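PDB 1TXD: Rho guanine nucleotide exchange factor 12 from Homo sapiens, which acts as a guanine nucleotide exchange factor for the GTPase RhoA, and is represented here by its DH and PH domains. Local coordinates for residues A[39-50]-A[163-171]; A[276-284]-A[360-371]. The protein carries 1 engineered substitution. All blocks are in the same frame, centred on the assembly; numbering follows the deposited sequence.

Contact 1 of 2, residues A[39-50]-A[163-171]; sequences HVRTLKVLDQVF and LKDIIPTQM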
loop_
_atom_site.group_PDB
_atom_site.type_symbol
_atom_site.label_atom_id
_atom_site.label_comp_id
_atom_site.label_asym_id
_atom_site.label_seq_id
_atom_site.Cartn_x
_atom_site.Cartn_y
_atom_site.Cartn_z
ATOM N N HIS A 39 -6.757 -15.744 -11.030
ATOM C CA HIS A 39 -5.874 -14.601 -10.805
ATOM C C HIS A 39 -5.075 -14.184 -12.027
ATOM O O HIS A 39 -5.003 -13.004 -12.367
ATOM C CB HIS A 39 -4.875 -14.854 -9.688
ATOM C CG HIS A 39 -4.081 -13.646 -9.348
ATOM N ND1 HIS A 39 -4.657 -12.525 -8.780
ATOM C CD2 HIS A 39 -2.788 -13.325 -9.600
ATOM C CE1 HIS A 39 -3.729 -11.602 -8.631
ATOM N NE2 HIS A 39 -2.583 -12.078 -9.089
ATOM N N VAL A 40 -4.435 -15.163 -12.627
ATOM C CA VAL A 40 -3.756 -14.984 -13.895
ATOM C C VAL A 40 -4.620 -14.327 -14.939
ATOM O O VAL A 40 -4.152 -13.449 -15.680
ATOM C CB VAL A 40 -3.191 -16.309 -14.422
ATOM C CG1 VAL A 40 -2.701 -16.204 -15.899
ATOM C CG2 VAL A 40 -2.000 -16.754 -13.569
ATOM N N ARG A 41 -5.858 -14.783 -15.040
ATOM C CA ARG A 41 -6.811 -14.294 -16.039
ATOM C C ARG A 41 -7.151 -12.820 -15.853
ATOM O O ARG A 41 -7.344 -12.123 -16.816
ATOM C CB ARG A 41 -8.101 -15.127 -16.001
ATOM C CG ARG A 41 -8.661 -15.413 -17.378
ATOM C CD ARG A 41 -9.939 -16.278 -17.378
ATOM N NE ARG A 41 -9.580 -17.681 -17.578
ATOM C CZ ARG A 41 -9.548 -18.640 -16.642
ATOM N NH1 ARG A 41 -9.891 -18.413 -15.380
ATOM N NH2 ARG A 41 -9.195 -19.864 -16.996
ATOM N N THR A 42 -7.274 -12.407 -14.592
ATOM C CA THR A 42 -7.495 -11.057 -14.161
ATOM C C THR A 42 -6.321 -10.167 -14.565
ATOM O O THR A 42 -6.490 -9.037 -15.117
ATOM C CB THR A 42 -7.647 -11.111 -12.613
ATOM O OG1 THR A 42 -8.872 -11.749 -12.308
ATOM C CG2 THR A 42 -7.893 -9.831 -12.010
ATOM N N LEU A 43 -5.118 -10.701 -14.344
ATOM C CA LEU A 43 -3.931 -9.944 -14.642
ATOM C C LEU A 43 -3.814 -9.787 -16.177
ATOM O O LEU A 43 -3.393 -8.716 -16.652
ATOM C CB LEU A 43 -2.685 -10.586 -14.032
ATOM C CG LEU A 43 -2.511 -10.458 -12.511
ATOM C CD1 LEU A 43 -1.175 -11.071 -12.074
ATOM C CD2 LEU A 43 -2.607 -9.062 -12.025
ATOM N N LYS A 44 -4.186 -10.789 -16.931
ATOM C CA LYS A 44 -4.223 -10.636 -18.411
ATOM C C LYS A 44 -5.275 -9.602 -18.880
ATOM O O LYS A 44 -5.058 -8.994 -19.924
ATOM C CB LYS A 44 -4.427 -11.946 -19.123
ATOM C CG LYS A 44 -3.371 -13.009 -18.874
ATOM C CD LYS A 44 -3.497 -14.153 -19.921
ATOM C CE LYS A 44 -2.252 -15.020 -19.990
ATOM N NZ LYS A 44 -2.556 -16.415 -20.352
ATOM N N VAL A 45 -6.345 -9.357 -18.102
ATOM C CA VAL A 45 -7.272 -8.245 -18.369
ATOM C C VAL A 45 -6.574 -6.901 -18.186
ATOM O O VAL A 45 -6.625 -6.122 -19.106
ATOM C CB VAL A 45 -8.604 -8.258 -17.523
ATOM C CG1 VAL A 45 -9.482 -6.976 -17.786
ATOM C CG2 VAL A 45 -9.400 -9.456 -17.791
ATOM N N LEU A 46 -5.981 -6.590 -17.009
ATOM C CA LEU A 46 -5.172 -5.381 -16.876
ATOM C C LEU A 46 -4.269 -5.235 -18.076
ATOM O O LEU A 46 -4.159 -4.144 -18.672
ATOM C CB LEU A 46 -4.253 -5.410 -15.692
ATOM C CG LEU A 46 -5.015 -5.018 -14.414
ATOM C CD1 LEU A 46 -4.075 -5.100 -13.322
ATOM C CD2 LEU A 46 -5.505 -3.565 -14.619
ATOM N N ASP A 47 -3.502 -6.261 -18.284
ATOM C CA ASP A 47 -2.483 -6.228 -19.378
ATOM C C ASP A 47 -3.104 -6.003 -20.712
ATOM O O ASP A 47 -2.592 -5.187 -21.496
ATOM C CB ASP A 47 -1.569 -7.483 -19.361
ATOM C CG ASP A 47 -0.539 -7.467 -20.431
ATOM O OD1 ASP A 47 -0.651 -8.334 -21.320
ATOM O OD2 ASP A 47 0.345 -6.583 -20.545
ATOM N N GLN A 48 -4.139 -6.733 -21.052
ATOM C CA GLN A 48 -4.519 -6.768 -22.493
ATOM C C GLN A 48 -5.497 -5.633 -22.818
ATOM O O GLN A 48 -5.397 -4.994 -23.874
ATOM C CB GLN A 48 -5.096 -8.116 -22.913
ATOM C CG GLN A 48 -4.039 -9.242 -23.139
ATOM C CD GLN A 48 -2.987 -8.881 -24.184
ATOM O OE1 GLN A 48 -3.301 -8.769 -25.376
ATOM N NE2 GLN A 48 -1.735 -8.725 -23.754
ATOM N N VAL A 49 -6.381 -5.328 -21.863
ATOM C CA VAL A 49 -7.425 -4.340 -22.111
ATOM C C VAL A 49 -6.878 -2.916 -21.917
ATOM O O VAL A 49 -7.226 -2.050 -22.715
ATOM C CB VAL A 49 -8.691 -4.589 -21.266
ATOM C CG1 VAL A 49 -9.707 -3.474 -21.464
ATOM C CG2 VAL A 49 -9.301 -5.928 -21.631
ATOM N N PHE A 50 -5.991 -2.732 -20.908
ATOM C CA PHE A 50 -5.466 -1.464 -20.508
ATOM C C PHE A 50 -4.050 -1.206 -20.967
ATOM O O PHE A 50 -3.838 -0.272 -21.723
ATOM C CB PHE A 50 -5.587 -1.237 -18.965
ATOM C CG PHE A 50 -6.989 -1.190 -18.512
ATOM C CD1 PHE A 50 -7.736 -0.019 -18.610
ATOM C CD2 PHE A 50 -7.637 -2.340 -18.123
ATOM C CE1 PHE A 50 -9.068 -0.003 -18.296
ATOM C CE2 PHE A 50 -8.985 -2.317 -17.779
ATOM C CZ PHE A 50 -9.699 -1.142 -17.866
ATOM N N LEU A 163 -10.770 0.481 -13.834
ATOM C CA LEU A 163 -9.325 0.338 -13.682
ATOM C C LEU A 163 -8.959 0.413 -12.218
ATOM O O LEU A 163 -8.313 -0.471 -11.687
ATOM C CB LEU A 163 -8.590 1.420 -14.497
ATOM C CG LEU A 163 -7.050 1.238 -14.677
ATOM C CD1 LEU A 163 -6.725 -0.157 -15.224
ATOM C CD2 LEU A 163 -6.380 2.268 -15.584
ATOM N N LYS A 164 -9.389 1.459 -11.551
ATOM C CA LYS A 164 -9.086 1.623 -10.146
ATOM C C LYS A 164 -9.506 0.417 -9.302
ATOM O O LYS A 164 -8.919 0.179 -8.288
ATOM C CB LYS A 164 -9.665 2.901 -9.578
ATOM C CG LYS A 164 -11.166 2.909 -9.242
ATOM C CD LYS A 164 -11.663 4.293 -8.850
ATOM C CE LYS A 164 -13.159 4.430 -9.037
ATOM N NZ LYS A 164 -13.848 3.446 -8.113
ATOM N N ASP A 165 -10.542 -0.306 -9.723
ATOM C CA ASP A 165 -11.018 -1.473 -8.988
ATOM C C ASP A 165 -10.346 -2.776 -9.393
ATOM O O ASP A 165 -10.447 -3.728 -8.690
ATOM C CB ASP A 165 -12.543 -1.623 -9.176
ATOM C CG ASP A 165 -13.298 -0.431 -8.706
ATOM O OD1 ASP A 165 -14.178 0.040 -9.490
ATOM O OD2 ASP A 165 -13.081 0.081 -7.576
ATOM N N ILE A 166 -9.686 -2.836 -10.546
ATOM C CA ILE A 166 -9.020 -4.072 -10.944
ATOM C C ILE A 166 -7.602 -4.130 -10.383
ATOM O O ILE A 166 -7.072 -5.165 -10.003
ATOM C CB ILE A 166 -9.038 -4.149 -12.499
ATOM C CG1 ILE A 166 -10.468 -4.044 -13.026
ATOM C CG2 ILE A 166 -8.329 -5.427 -12.937
ATOM C CD1 ILE A 166 -10.577 -4.202 -14.539
ATOM N N ILE A 167 -6.945 -2.999 -10.335
ATOM C CA ILE A 167 -5.579 -2.976 -9.906
ATOM C C ILE A 167 -5.316 -3.568 -8.543
ATOM O O ILE A 167 -4.383 -4.327 -8.370
ATOM C CB ILE A 167 -5.112 -1.532 -10.064
ATOM C CG1 ILE A 167 -4.559 -1.351 -11.473
ATOM C CG2 ILE A 167 -4.041 -1.080 -9.053
ATOM C CD1 ILE A 167 -4.626 0.086 -11.791
ATOM N N PRO A 168 -6.202 -3.283 -7.595
ATOM C CA PRO A 168 -6.088 -3.848 -6.247
ATOM C C PRO A 168 -6.246 -5.413 -6.134
ATOM O O PRO A 168 -6.331 -5.933 -4.976
ATOM C CB PRO A 168 -7.201 -3.152 -5.449
ATOM C CG PRO A 168 -7.590 -1.872 -6.188
ATOM C CD PRO A 168 -7.317 -2.342 -7.779
ATOM N N THR A 169 -6.341 -6.113 -7.278
ATOM C CA THR A 169 -6.485 -7.556 -7.266
ATOM C C THR A 169 -5.181 -8.225 -6.846
ATOM O O THR A 169 -5.273 -9.277 -6.154
ATOM C CB THR A 169 -6.977 -8.149 -8.578
ATOM O OG1 THR A 169 -6.167 -7.682 -9.675
ATOM C CG2 THR A 169 -8.393 -7.655 -8.876
ATOM N N GLN A 170 -4.006 -7.636 -7.176
ATOM C CA GLN A 170 -2.743 -8.208 -6.713
ATOM C C GLN A 170 -2.639 -8.258 -5.167
ATOM O O GLN A 170 -2.345 -9.318 -4.590
ATOM C CB GLN A 170 -1.563 -7.430 -7.216
ATOM C CG GLN A 170 -0.259 -8.118 -6.924
ATOM C CD GLN A 170 -0.117 -9.537 -7.620
ATOM O OE1 GLN A 170 -0.835 -9.876 -8.599
ATOM N NE2 GLN A 170 0.809 -10.336 -7.105
ATOM N N MET A 171 -2.885 -7.143 -4.489
ATOM C CA MET A 171 -2.823 -7.143 -3.018
ATOM C C MET A 171 -3.793 -8.172 -2.481
ATOM O O MET A 171 -3.439 -8.902 -1.556
ATOM C CB MET A 171 -3.104 -5.735 -2.463
ATOM C CG MET A 171 -3.150 -5.571 -0.915
ATOM S SD MET A 171 -1.484 -5.510 -0.160
ATOM C CE MET A 171 -1.434 -7.066 0.572
#
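Leu46 and Ile166 bring the two backbones to a CA-CA distance of 7.2 Å, and Thr42 and Thr169 face each other one turn along. Residues 39-50 are part of the long helix 20-57, which widens into a pi-type turn at 46-50. On the partner side the helical path is interrupted: a short helical stretch from Leu163 leads into a type I beta turn from Ile166 to Thr169, and Pro168 takes the N-cap position of the next helix. The turn is tied from within, Ile166 O accepting both Thr169 N and Thr169 OG1. With OG1 set between the backbone N and the carbonyl carbon (chi1 52°), the hydroxyl folds back to that oxygen at 2.7 Å, while the side chain as a whole meets Thr42 CG2 tip to tip. Next along the seam Leu46 and Ile166 slide past one another in opposite directions, Leu46 CG lying 3.7 Å from Ile166 CG2; Leu46 CD2 continues on to Leu163 CD1 and Ile167 CG1. Leu163 CD1 sits over one face of the Phe50 ring in a CH-pi contact, 3.5 Å from the centroid and offset toward the rim, and Val49 CG1 takes the other face. At the far end, His39 NE2 donates to Gln170 OE1 at 2.9 Å. The acceptor lies in the imidazole plane, but the donor stands 37° above the amide's carbonyl plane, and the bond is bent to 144° at the hydrogen. Gln170 NE2 bonds in turn to His79, whose ring also meets that of His39 edge-to-face, so the amide is held at both ends. This buried seam lies in the DH helical bundle: helix 72-90 packs on Leu43, Leu46 and Gln170, helix 128-141 covers Leu163 and Ile167, and helix 191-230 takes Met171.

Contact 2 of 2, residues A[276-284]-A[360-371]; sequences YTLLLEDIL and WQDLICRMAASV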
loop_
_atom_site.group_PDB
_atom_site.type_symbol
_atom_site.label_atom_id
_atom_site.label_comp_id
_atom_site.label_asym_id
_atom_site.label_seq_id
_atom_site.Cartn_x
_atom_site.Cartn_y
_atom_site.Cartn_z
ATOM N N TYR A 276 -4.451 23.033 9.812
ATOM C CA TYR A 276 -4.089 21.637 9.666
ATOM C C TYR A 276 -2.566 21.594 9.719
ATOM O O TYR A 276 -1.888 22.327 8.994
ATOM C CB TYR A 276 -4.590 21.079 8.327
ATOM C CG TYR A 276 -4.554 19.570 8.265
ATOM C CD1 TYR A 276 -5.650 18.813 8.686
ATOM C CD2 TYR A 276 -3.416 18.896 7.804
ATOM C CE1 TYR A 276 -5.619 17.429 8.649
ATOM C CE2 TYR A 276 -3.379 17.506 7.755
ATOM C CZ TYR A 276 -4.482 16.785 8.183
ATOM O OH TYR A 276 -4.457 15.417 8.136
ATOM N N THR A 277 -2.037 20.718 10.557
ATOM C CA THR A 277 -0.642 20.780 10.968
ATOM C C THR A 277 0.036 19.478 10.659
ATOM O O THR A 277 -0.578 18.435 10.769
ATOM C CB THR A 277 -0.587 21.043 12.509
ATOM O OG1 THR A 277 -1.018 22.377 12.771
ATOM C CG2 THR A 277 0.838 20.977 13.049
ATOM N N LEU A 278 1.312 19.526 10.317
ATOM C CA LEU A 278 2.022 18.323 9.963
ATOM C C LEU A 278 3.300 18.222 10.722
ATOM O O LEU A 278 4.182 19.053 10.562
ATOM C CB LEU A 278 2.361 18.321 8.473
ATOM C CG LEU A 278 1.304 18.747 7.448
ATOM C CD1 LEU A 278 1.974 18.756 6.095
ATOM C CD2 LEU A 278 0.037 17.882 7.445
ATOM N N LEU A 279 3.396 17.195 11.556
ATOM C CA LEU A 279 4.663 16.806 12.175
ATOM C C LEU A 279 5.480 15.916 11.235
ATOM O O LEU A 279 5.106 14.768 10.985
ATOM C CB LEU A 279 4.408 16.051 13.479
ATOM C CG LEU A 279 5.624 15.421 14.153
ATOM C CD1 LEU A 279 6.775 16.422 14.290
ATOM C CD2 LEU A 279 5.214 14.896 15.531
ATOM N N LEU A 280 6.594 16.449 10.741
ATOM C CA LEU A 280 7.542 15.713 9.907
ATOM C C LEU A 280 8.783 15.339 10.709
ATOM O O LEU A 280 8.876 15.650 11.895
ATOM C CB LEU A 280 7.936 16.552 8.686
ATOM C CG LEU A 280 6.787 17.242 7.956
ATOM C CD1 LEU A 280 7.300 17.929 6.678
ATOM C CD2 LEU A 280 5.681 16.257 7.611
ATOM N N GLU A 281 9.742 14.681 10.056
ATOM C CA GLU A 281 10.941 14.165 10.731
ATOM C C GLU A 281 11.651 15.237 11.555
ATOM O O GLU A 281 12.097 14.982 12.680
ATOM C CB GLU A 281 11.938 13.587 9.713
ATOM C CG GLU A 281 12.025 12.064 9.694
ATOM C CD GLU A 281 12.714 11.521 8.446
ATOM O OE1 GLU A 281 13.531 12.255 7.842
ATOM O OE2 GLU A 281 12.440 10.360 8.062
ATOM N N ASP A 282 11.756 16.429 10.972
ATOM C CA ASP A 282 12.632 17.478 11.480
ATOM C C ASP A 282 11.977 18.852 11.601
ATOM O O ASP A 282 12.604 19.775 12.102
ATOM C CB ASP A 282 13.890 17.565 10.601
ATOM C CG ASP A 282 13.615 18.137 9.208
ATOM O OD1 ASP A 282 12.444 18.192 8.776
ATOM O OD2 ASP A 282 14.526 18.559 8.470
ATOM N N ILE A 283 10.738 18.989 11.135
ATOM C CA ILE A 283 9.994 20.239 11.248
ATOM C C ILE A 283 8.528 19.993 11.570
ATOM O O ILE A 283 7.959 18.973 11.195
ATOM C CB ILE A 283 10.097 21.088 9.947
ATOM C CG1 ILE A 283 9.682 20.278 8.705
ATOM C CG2 ILE A 283 11.506 21.640 9.784
ATOM C CD1 ILE A 283 9.503 21.115 7.442
ATOM N N LEU A 284 7.931 20.929 12.290
ATOM C CA LEU A 284 6.495 21.012 12.408
ATOM C C LEU A 284 6.100 22.042 11.364
ATOM O O LEU A 284 6.819 23.016 11.156
ATOM C CB LEU A 284 6.112 21.462 13.813
ATOM C CG LEU A 284 4.688 21.205 14.282
ATOM C CD1 LEU A 284 4.523 19.768 14.707
ATOM C CD2 LEU A 284 4.354 22.137 15.449
ATOM N N TRP A 360 0.230 14.444 20.262
ATOM C CA TRP A 360 0.992 15.535 19.651
ATOM C C TRP A 360 2.224 15.863 20.488
ATOM O O TRP A 360 3.327 15.969 19.953
ATOM C CB TRP A 360 0.131 16.796 19.474
ATOM C CG TRP A 360 -0.647 16.872 18.167
ATOM C CD1 TRP A 360 -1.991 16.704 18.012
ATOM C CD2 TRP A 360 -0.132 17.168 16.857
ATOM N NE1 TRP A 360 -2.343 16.857 16.692
ATOM C CE2 TRP A 360 -1.219 17.141 15.961
ATOM C CE3 TRP A 360 1.142 17.438 16.346
ATOM C CZ2 TRP A 360 -1.075 17.392 14.600
ATOM C CZ3 TRP A 360 1.283 17.681 14.982
ATOM C CH2 TRP A 360 0.184 17.655 14.133
ATOM N N GLN A 361 2.028 16.015 21.802
ATOM C CA GLN A 361 3.128 16.324 22.709
ATOM C C GLN A 361 4.142 15.198 22.676
ATOM O O GLN A 361 5.332 15.441 22.524
ATOM C CB GLN A 361 2.652 16.555 24.157
ATOM C CG GLN A 361 3.821 16.684 25.169
ATOM C CD GLN A 361 3.414 17.238 26.540
ATOM O OE1 GLN A 361 2.267 17.105 26.952
ATOM N NE2 GLN A 361 4.362 17.843 27.245
ATOM N N ASP A 362 3.670 13.968 22.820
ATOM C CA ASP A 362 4.568 12.823 22.919
ATOM C C ASP A 362 5.406 12.661 21.653
ATOM O O ASP A 362 6.593 12.335 21.733
ATOM C CB ASP A 362 3.792 11.528 23.206
ATOM C CG ASP A 362 3.593 11.270 24.700
ATOM O OD1 ASP A 362 3.645 12.223 25.506
ATOM O OD2 ASP A 362 3.371 10.132 25.164
ATOM N N LEU A 363 4.794 12.905 20.494
ATOM C CA LEU A 363 5.474 12.709 19.225
ATOM C C LEU A 363 6.401 13.866 18.883
ATOM O O LEU A 363 7.507 13.630 18.416
ATOM C CB LEU A 363 4.468 12.471 18.102
ATOM C CG LEU A 363 3.724 11.143 18.216
ATOM C CD1 LEU A 363 2.600 11.102 17.190
ATOM C CD2 LEU A 363 4.673 9.954 18.040
ATOM N N ILE A 364 5.972 15.104 19.118
ATOM C CA ILE A 364 6.836 16.251 18.837
ATOM C C ILE A 364 8.139 16.113 19.627
ATOM O O ILE A 364 9.218 16.318 19.088
ATOM C CB ILE A 364 6.133 17.592 19.151
ATOM C CG1 ILE A 364 5.047 17.884 18.128
ATOM C CG2 ILE A 364 7.133 18.759 19.137
ATOM C CD1 ILE A 364 4.074 18.942 18.578
ATOM N N CYS A 365 8.019 15.749 20.903
ATOM C CA CYS A 365 9.167 15.541 21.790
ATOM C C CYS A 365 10.029 14.346 21.377
ATOM O O CYS A 365 11.246 14.379 21.521
ATOM C CB CYS A 365 8.683 15.350 23.224
ATOM S SG CYS A 365 7.824 16.793 23.887
ATOM N N ARG A 366 9.395 13.290 20.878
ATOM C CA ARG A 366 10.129 12.145 20.343
ATOM C C ARG A 366 11.014 12.584 19.174
ATOM O O ARG A 366 12.203 12.265 19.134
ATOM C CB ARG A 366 9.172 11.029 19.889
ATOM C CG ARG A 366 8.881 9.988 20.973
ATOM C CD ARG A 366 7.629 9.132 20.719
ATOM N NE ARG A 366 6.788 9.013 21.913
ATOM C CZ ARG A 366 5.614 8.379 21.966
ATOM N NH1 ARG A 366 5.104 7.776 20.895
ATOM N NH2 ARG A 366 4.946 8.341 23.120
ATOM N N MET A 367 10.430 13.339 18.248
ATOM C CA MET A 367 11.137 13.814 17.064
ATOM C C MET A 367 12.137 14.917 17.388
ATOM O O MET A 367 13.190 15.005 16.758
ATOM C CB MET A 367 10.140 14.325 16.018
ATOM C CG MET A 367 9.218 13.253 15.462
ATOM S SD MET A 367 10.097 11.866 14.672
ATOM C CE MET A 367 9.662 10.485 15.781
ATOM N N ALA A 368 11.806 15.744 18.378
ATOM C CA ALA A 368 12.630 16.888 18.745
ATOM C C ALA A 368 13.895 16.412 19.437
ATOM O O ALA A 368 14.981 16.939 19.197
ATOM C CB ALA A 368 11.855 17.838 19.653
ATOM N N ALA A 369 13.741 15.400 20.286
ATOM C CA ALA A 369 14.855 14.827 21.027
ATOM C C ALA A 369 15.707 13.919 20.147
ATOM O O ALA A 369 16.852 13.630 20.487
ATOM C CB ALA A 369 14.342 14.061 22.236
ATOM N N SER A 370 15.147 13.469 19.027
ATOM C CA SER A 370 15.879 12.635 18.073
ATOM C C SER A 370 16.886 13.454 17.262
ATOM O O SER A 370 18.009 13.003 17.024
ATOM C CB SER A 370 14.908 11.927 17.122
ATOM O OG SER A 370 15.594 11.025 16.271
ATOM N N VAL A 371 16.475 14.650 16.842
ATOM C CA VAL A 371 17.324 15.548 16.054
ATOM C C VAL A 371 18.445 16.142 16.919
ATOM O O VAL A 371 19.597 16.241 16.480
ATOM C CB VAL A 371 16.490 16.690 15.403
ATOM C CG1 VAL A 371 17.398 17.701 14.702
ATOM C CG2 VAL A 371 15.469 16.121 14.415
#
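Trp360 points the edge of its indole at strand 276-280: Thr277 O lies in the ring plane, 3.5 Å from CH2, and Thr277 CG2 comes almost as near to the same atom. Leu279 CB and Leu284 CD1 approach CZ3 obliquely, and the His259 ring meets the indole edge-to-face. The nitrogen side of the ring is fixed separately, NE1 bonding to Glu356. This is the PH-domain fold, in which the C-terminal helix, here 354-374, caps one end of the beta sandwich; strand and helix segments cross at 38° with their axes 9.4 Å apart. Leu279 carries the largest share of the strand's side of the contact. Its CG is anti to the backbone N (chi1 172°), which brings CD2 to within 3.6 Å of Leu363 CB and close to the backbone N of Ile364, while CD1 turns to Met367 CG. Leu284, from the next strand, crosses Ile364 at about a right angle and puts CD1 3.9 Å from its CG1. Leu278 and Leu280 point away from the helix; on that side Leu278 touches Tyr227 of helix 191-230, the helix that runs on from the DH bundle. Toward the turn the packing thins. There Asp282 is paired with Arg255 in a salt bridge, and Glu281 O rests 3.9 Å from Met367 CB and 4.0 Å from Val371 CG2.

Overall arrangement
Contacts 1 and 2 belong to different domains, DH and PH, with centres about 40 Å apart on opposite sides of the chain's centre, and they share no element. Helix 191-230 passes beside both, touching Met171 of segment 163-171 and Tyr276 and Leu278 of segment 276-284. Contact 1 packs a helix on two helical pieces joined by a turn, buried inside an all-helical bundle, and its apolar seam ends in a histidine-glutamine hydrogen bond with a second histidine behind it. Contact 2 sets a helix against the end of a beta sandwich, is partly buried, and joins its segments by apolar and aromatic packing; the polar ends of Trp360 and Asp282 bond to residues outside the two segments.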